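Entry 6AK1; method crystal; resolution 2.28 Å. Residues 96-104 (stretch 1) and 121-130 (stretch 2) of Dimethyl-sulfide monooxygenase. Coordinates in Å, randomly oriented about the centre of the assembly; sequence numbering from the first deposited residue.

Stretch 1, residues 96-104: TEHVGFGVT
Stretch 2 121-130: TLDHLTKGRV

A single arginine can organise a contact when its guanidinium binds a loop while its own backbone joins a strand, and Arg129 of this monooxygenase illustrates the principle. The CA-to-CB bond of Arg129 points toward the other stretch, and with chi1 -70°, chi2 -172°, chi3 -78° and chi4 147° its NH1 reaches Thr96 and Val99. Arg129 NH1 donates to Thr96 OG1 at 3.0 Å, almost linearly (178°), and to Val99 O at 3.0 Å with a more bent 142°; both acceptors lie at the edge of the guanidinium, near its plane. Within its own stretch, Arg129 NE donates to Thr126 O at 3.1 Å, which ties the arginine back to the preceding turn.

The backbone of Arg129 adds the third bond across the contact, Phe101 N to Arg129 O at 2.8 Å and 158°. It accompanies a parallel bridge pairing Phe101 (phi/psi -128/112) with Val130 (-106/143), CA atoms 4.9 Å apart; Gly100 CA and Arg129 CA stand 4.7 Å apart. Weaker CA-H...O contacts run from Gly100 CA to Arg129 O and from Val130 CA to Phe101 O, each 3.3 Å.

The helix leads into this pairing through a Schellman motif. Lys127 turns to 63/49, with Gly128 N to Asp123 O at 2.9 Å and Lys127 N to His124 O at 3.0 Å. Gly128 follows at 87/31, where a CB would jam against the preceding carbonyl. Thr126 (p) joins helix and turn: its OG1 donates to Leu122 O at 2.8 Å and accepts from Arg129 N at 3.2 Å.

Packing completes the contact. Phe101 (m, chi2 -75°) lays CE2 over one guanidinium face, 3.7 Å from Arg129 NH1, while Glu97 O lies over the opposite face, 3.6 Å from Arg129 NE. Farther along the strand, Val103 (t) CG2 lies 4.2 Å from both Val130 (p) CG2 and Leu122 (m, t) CD1.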

ATOM      1  N   THR A  96      19.889  -0.004  -2.985  1.00 20.93           N
ATOM      2  CA  THR A  96      19.130  -0.340  -4.178  1.00 21.34           C
ATOM      3  C   THR A  96      19.188   0.836  -5.133  1.00 22.34           C
ATOM      4  O   THR A  96      19.530   1.958  -4.763  1.00 20.96           O
ATOM      5  CB  THR A  96      17.664  -0.673  -3.867  1.00 20.64           C
ATOM      6  OG1 THR A  96      17.105   0.368  -3.054  1.00 18.59           O
ATOM      7  CG2 THR A  96      17.518  -2.039  -3.150  1.00 20.97           C
ATOM      8  N   GLU A  97      18.784   0.578  -6.357  1.00 25.08           N
ATOM      9  CA  GLU A  97      18.792   1.586  -7.397  1.00 26.55           C
ATOM     10  C   GLU A  97      17.411   1.876  -7.972  1.00 28.38           C
ATOM     11  O   GLU A  97      17.148   3.018  -8.347  1.00 25.87           O
ATOM     12  CB  GLU A  97      19.738   1.141  -8.522  1.00 25.78           C
ATOM     13  CG  GLU A  97      20.035   2.211  -9.547  1.00 42.07           C
ATOM     14  CD  GLU A  97      20.932   1.704 -10.660  1.00 45.12           C
ATOM     15  OE1 GLU A  97      21.165   2.467 -11.624  1.00 43.85           O
ATOM     16  OE2 GLU A  97      21.396   0.540 -10.566  1.00 49.61           O
ATOM     17  N   HIS A  98      16.508   0.889  -8.006  1.00 22.04           N
ATOM     18  CA  HIS A  98      15.298   0.981  -8.817  1.00 20.87           C
ATOM     19  C   HIS A  98      14.001   0.592  -8.105  1.00 22.21           C
ATOM     20  O   HIS A  98      12.939   1.124  -8.445  1.00 22.00           O
ATOM     21  CB  HIS A  98      15.450   0.097 -10.058  1.00 23.06           C
ATOM     22  CG  HIS A  98      16.395   0.647 -11.079  1.00 26.25           C
ATOM     23  ND1 HIS A  98      16.169   1.838 -11.737  1.00 26.52           N
ATOM     24  CD2 HIS A  98      17.576   0.175 -11.548  1.00 26.86           C
ATOM     25  CE1 HIS A  98      17.173   2.080 -12.563  1.00 25.16           C
ATOM     26  NE2 HIS A  98      18.041   1.087 -12.465  1.00 26.53           N
ATOM     27  N   VAL A  99      14.043  -0.354  -7.156  1.00 18.45           N
ATOM     28  CA  VAL A  99      12.802  -0.799  -6.530  1.00 20.99           C
ATOM     29  C   VAL A  99      12.135   0.379  -5.819  1.00 20.72           C
ATOM     30  O   VAL A  99      12.802   1.237  -5.226  1.00 21.90           O
ATOM     31  CB  VAL A  99      13.058  -1.982  -5.573  1.00 21.13           C
ATOM     32  CG1 VAL A  99      13.871  -1.548  -4.364  1.00 20.46           C
ATOM     33  CG2 VAL A  99      11.743  -2.606  -5.114  1.00 19.51           C
ATOM     34  N   GLY A 100      10.800   0.449  -5.908  1.00 22.97           N
ATOM     35  CA  GLY A 100      10.062   1.488  -5.218  1.00 20.64           C
ATOM     36  C   GLY A 100       9.696   1.087  -3.788  1.00 23.03           C
ATOM     37  O   GLY A 100       9.770  -0.078  -3.409  1.00 25.00           O
ATOM     38  N   PHE A 101       9.298   2.082  -2.990  1.00 19.82           N
ATOM     39  CA  PHE A 101       8.894   1.854  -1.604  1.00 22.61           C
ATOM     40  C   PHE A 101       7.528   2.488  -1.395  1.00 23.32           C
ATOM     41  O   PHE A 101       7.397   3.714  -1.453  1.00 22.58           O
ATOM     42  CB  PHE A 101       9.926   2.413  -0.618  1.00 17.70           C
ATOM     43  CG  PHE A 101      11.305   1.897  -0.862  1.00 20.07           C
ATOM     44  CD1 PHE A 101      11.642   0.594  -0.496  1.00 20.53           C
ATOM     45  CD2 PHE A 101      12.256   2.683  -1.503  1.00 17.72           C
ATOM     46  CE1 PHE A 101      12.907   0.082  -0.738  1.00 17.14           C
ATOM     47  CE2 PHE A 101      13.524   2.180  -1.748  1.00 20.55           C
ATOM     48  CZ  PHE A 101      13.851   0.865  -1.347  1.00 16.00           C
ATOM     49  N   GLY A 102       6.517   1.649  -1.186  1.00 19.24           N
ATOM     50  CA  GLY A 102       5.201   2.126  -0.830  1.00 22.58           C
ATOM     51  C   GLY A 102       5.091   2.224   0.674  1.00 22.67           C
ATOM     52  O   GLY A 102       5.238   1.222   1.382  1.00 21.73           O
ATOM     53  N   VAL A 103       4.861   3.426   1.184  1.00 20.13           N
ATOM     54  CA  VAL A 103       4.836   3.666   2.616  1.00 20.71           C
ATOM     55  C   VAL A 103       3.416   4.032   3.003  1.00 21.25           C
ATOM     56  O   VAL A 103       2.824   4.944   2.420  1.00 21.67           O
ATOM     57  CB  VAL A 103       5.838   4.765   3.017  1.00 23.74           C
ATOM     58  CG1 VAL A 103       5.878   4.902   4.526  1.00 25.32           C
ATOM     59  CG2 VAL A 103       7.217   4.414   2.473  1.00 21.96           C
ATOM     60  N   THR A 104       2.858   3.301   3.956  1.00 21.23           N
ATOM     61  CA  THR A 104       1.510   3.575   4.428  1.00 24.66           C
ATOM     62  C   THR A 104       1.555   4.677   5.479  1.00 21.45           C
ATOM     63  O   THR A 104       2.394   4.642   6.380  1.00 22.85           O
ATOM     64  CB  THR A 104       0.887   2.297   5.011  1.00 22.58           C
ATOM     65  OG1 THR A 104       0.788   1.317   3.981  1.00 25.52           O
ATOM     66  CG2 THR A 104      -0.502   2.554   5.553  1.00 22.08           C
ATOM     67  N   THR A 121      10.551  14.398   2.138  1.00 18.75           N
ATOM     68  CA  THR A 121      11.896  14.010   2.568  1.00 20.65           C
ATOM     69  C   THR A 121      12.284  12.645   2.009  1.00 18.50           C
ATOM     70  O   THR A 121      13.409  12.463   1.539  1.00 20.09           O
ATOM     71  CB  THR A 121      11.984  14.014   4.101  1.00 21.59           C
ATOM     72  OG1 THR A 121      11.779  15.345   4.580  1.00 20.04           O
ATOM     73  CG2 THR A 121      13.340  13.511   4.576  1.00 17.96           C
ATOM     74  N   LEU A 122      11.360  11.681   2.025  1.00 17.89           N
ATOM     75  CA  LEU A 122      11.671  10.363   1.469  1.00 21.46           C
ATOM     76  C   LEU A 122      11.834  10.421  -0.047  1.00 20.65           C
ATOM     77  O   LEU A 122      12.666   9.705  -0.618  1.00 22.21           O
ATOM     78  CB  LEU A 122      10.583   9.356   1.846  1.00 20.31           C
ATOM     79  CG  LEU A 122      10.628   8.833   3.283  1.00 21.95           C
ATOM     80  CD1 LEU A 122       9.674   7.657   3.440  1.00 23.11           C
ATOM     81  CD2 LEU A 122      12.063   8.444   3.665  1.00 24.55           C
ATOM     82  N   ASP A 123      11.050  11.264  -0.720  1.00 21.51           N
ATOM     83  CA  ASP A 123      11.197  11.388  -2.167  1.00 21.92           C
ATOM     84  C   ASP A 123      12.563  11.963  -2.529  1.00 21.95           C
ATOM     85  O   ASP A 123      13.177  11.544  -3.520  1.00 22.32           O
ATOM     86  CB  ASP A 123      10.072  12.253  -2.750  1.00 23.04           C
ATOM     87  CG  ASP A 123       9.849  11.990  -4.246  1.00 26.55           C
ATOM     88  OD1 ASP A 123       9.714  10.799  -4.618  1.00 22.78           O
ATOM     89  OD2 ASP A 123       9.832  12.963  -5.044  1.00 26.06           O
ATOM     90  N   HIS A 124      13.054  12.929  -1.745  1.00 19.44           N
ATOM     91  CA  HIS A 124      14.429  13.400  -1.925  1.00 20.88           C
ATOM     92  C   HIS A 124      15.425  12.263  -1.714  1.00 21.46           C
ATOM     93  O   HIS A 124      16.218  11.947  -2.603  1.00 20.80           O
ATOM     94  CB  HIS A 124      14.736  14.556  -0.967  1.00 19.83           C
ATOM     95  CG  HIS A 124      14.189  15.882  -1.407  1.00 23.30           C
ATOM     96  ND1 HIS A 124      14.686  16.574  -2.492  1.00 22.85           N
ATOM     97  CD2 HIS A 124      13.191  16.646  -0.901  1.00 24.23           C
ATOM     98  CE1 HIS A 124      14.011  17.702  -2.639  1.00 23.74           C
ATOM     99  NE2 HIS A 124      13.103  17.771  -1.682  1.00 21.26           N
ATOM    100  N   LEU A 125      15.384  11.623  -0.539  1.00 20.69           N
ATOM    101  CA  LEU A 125      16.427  10.664  -0.176  1.00 19.90           C
ATOM    102  C   LEU A 125      16.430   9.441  -1.096  1.00 21.58           C
ATOM    103  O   LEU A 125      17.501   8.952  -1.481  1.00 19.06           O
ATOM    104  CB  LEU A 125      16.263  10.247   1.289  1.00 17.40           C
ATOM    105  CG  LEU A 125      16.545  11.351   2.327  1.00 19.87           C
ATOM    106  CD1 LEU A 125      16.272  10.831   3.736  1.00 17.33           C
ATOM    107  CD2 LEU A 125      17.990  11.886   2.207  1.00 15.99           C
ATOM    108  N   THR A 126      15.250   8.932  -1.466  1.00 19.17           N
ATOM    109  CA  THR A 126      15.198   7.790  -2.373  1.00 20.83           C
ATOM    110  C   THR A 126      15.348   8.193  -3.831  1.00 23.96           C
ATOM    111  O   THR A 126      15.455   7.307  -4.690  1.00 22.82           O
ATOM    112  CB  THR A 126      13.879   7.011  -2.227  1.00 22.42           C
ATOM    113  OG1 THR A 126      12.785   7.828  -2.671  1.00 22.71           O
ATOM    114  CG2 THR A 126      13.646   6.581  -0.788  1.00 18.41           C
ATOM    115  N   LYS A 127      15.362   9.499  -4.124  1.00 20.43           N
ATOM    116  CA  LYS A 127      15.496  10.005  -5.484  1.00 20.62           C
ATOM    117  C   LYS A 127      14.311   9.568  -6.344  1.00 23.21           C
ATOM    118  O   LYS A 127      14.468   9.035  -7.442  1.00 26.52           O
ATOM    119  CB  LYS A 127      16.833   9.585  -6.111  1.00 21.45           C
ATOM    120  CG  LYS A 127      18.035  10.336  -5.532  1.00 21.77           C
ATOM    121  CD  LYS A 127      17.876  11.846  -5.779  1.00 23.87           C
ATOM    122  CE  LYS A 127      19.071  12.686  -5.251  1.00 23.31           C
ATOM    123  NZ  LYS A 127      18.842  13.159  -3.836  1.00 24.47           N
ATOM    124  N   GLY A 128      13.110   9.785  -5.817  1.00 20.57           N
ATOM    125  CA  GLY A 128      11.905   9.604  -6.596  1.00 22.98           C
ATOM    126  C   GLY A 128      11.335   8.208  -6.622  1.00 23.17           C
ATOM    127  O   GLY A 128      10.725   7.821  -7.623  1.00 21.74           O
ATOM    128  N   ARG A 129      11.500   7.434  -5.552  1.00 21.72           N
ATOM    129  CA  ARG A 129      11.074   6.043  -5.558  1.00 20.40           C
ATOM    130  C   ARG A 129      10.063   5.736  -4.460  1.00 22.28           C
ATOM    131  O   ARG A 129       9.927   4.573  -4.061  1.00 28.27           O
ATOM    132  CB  ARG A 129      12.284   5.118  -5.438  1.00 21.18           C
ATOM    133  CG  ARG A 129      13.181   5.092  -6.666  1.00 23.34           C
ATOM    134  CD  ARG A 129      14.221   4.000  -6.516  1.00 22.15           C
ATOM    135  NE  ARG A 129      15.314   4.378  -5.624  1.00 21.49           N
ATOM    136  CZ  ARG A 129      15.964   3.521  -4.838  1.00 23.12           C
ATOM    137  NH1 ARG A 129      15.594   2.240  -4.800  1.00 21.94           N
ATOM    138  NH2 ARG A 129      16.965   3.942  -4.069  1.00 20.35           N
ATOM    139  N   VAL A 130       9.327   6.734  -3.980  1.00 18.67           N
ATOM    140  CA  VAL A 130       8.391   6.537  -2.883  1.00 19.59           C
ATOM    141  C   VAL A 130       6.969   6.556  -3.426  1.00 22.33           C
ATOM    142  O   VAL A 130       6.646   7.293  -4.369  1.00 22.71           O
ATOM    143  CB  VAL A 130       8.582   7.590  -1.770  1.00 25.47           C
ATOM    144  CG1 VAL A 130       8.225   8.979  -2.271  1.00 25.27           C
ATOM    145  CG2 VAL A 130       7.723   7.235  -0.554  1.00 27.99           C
TER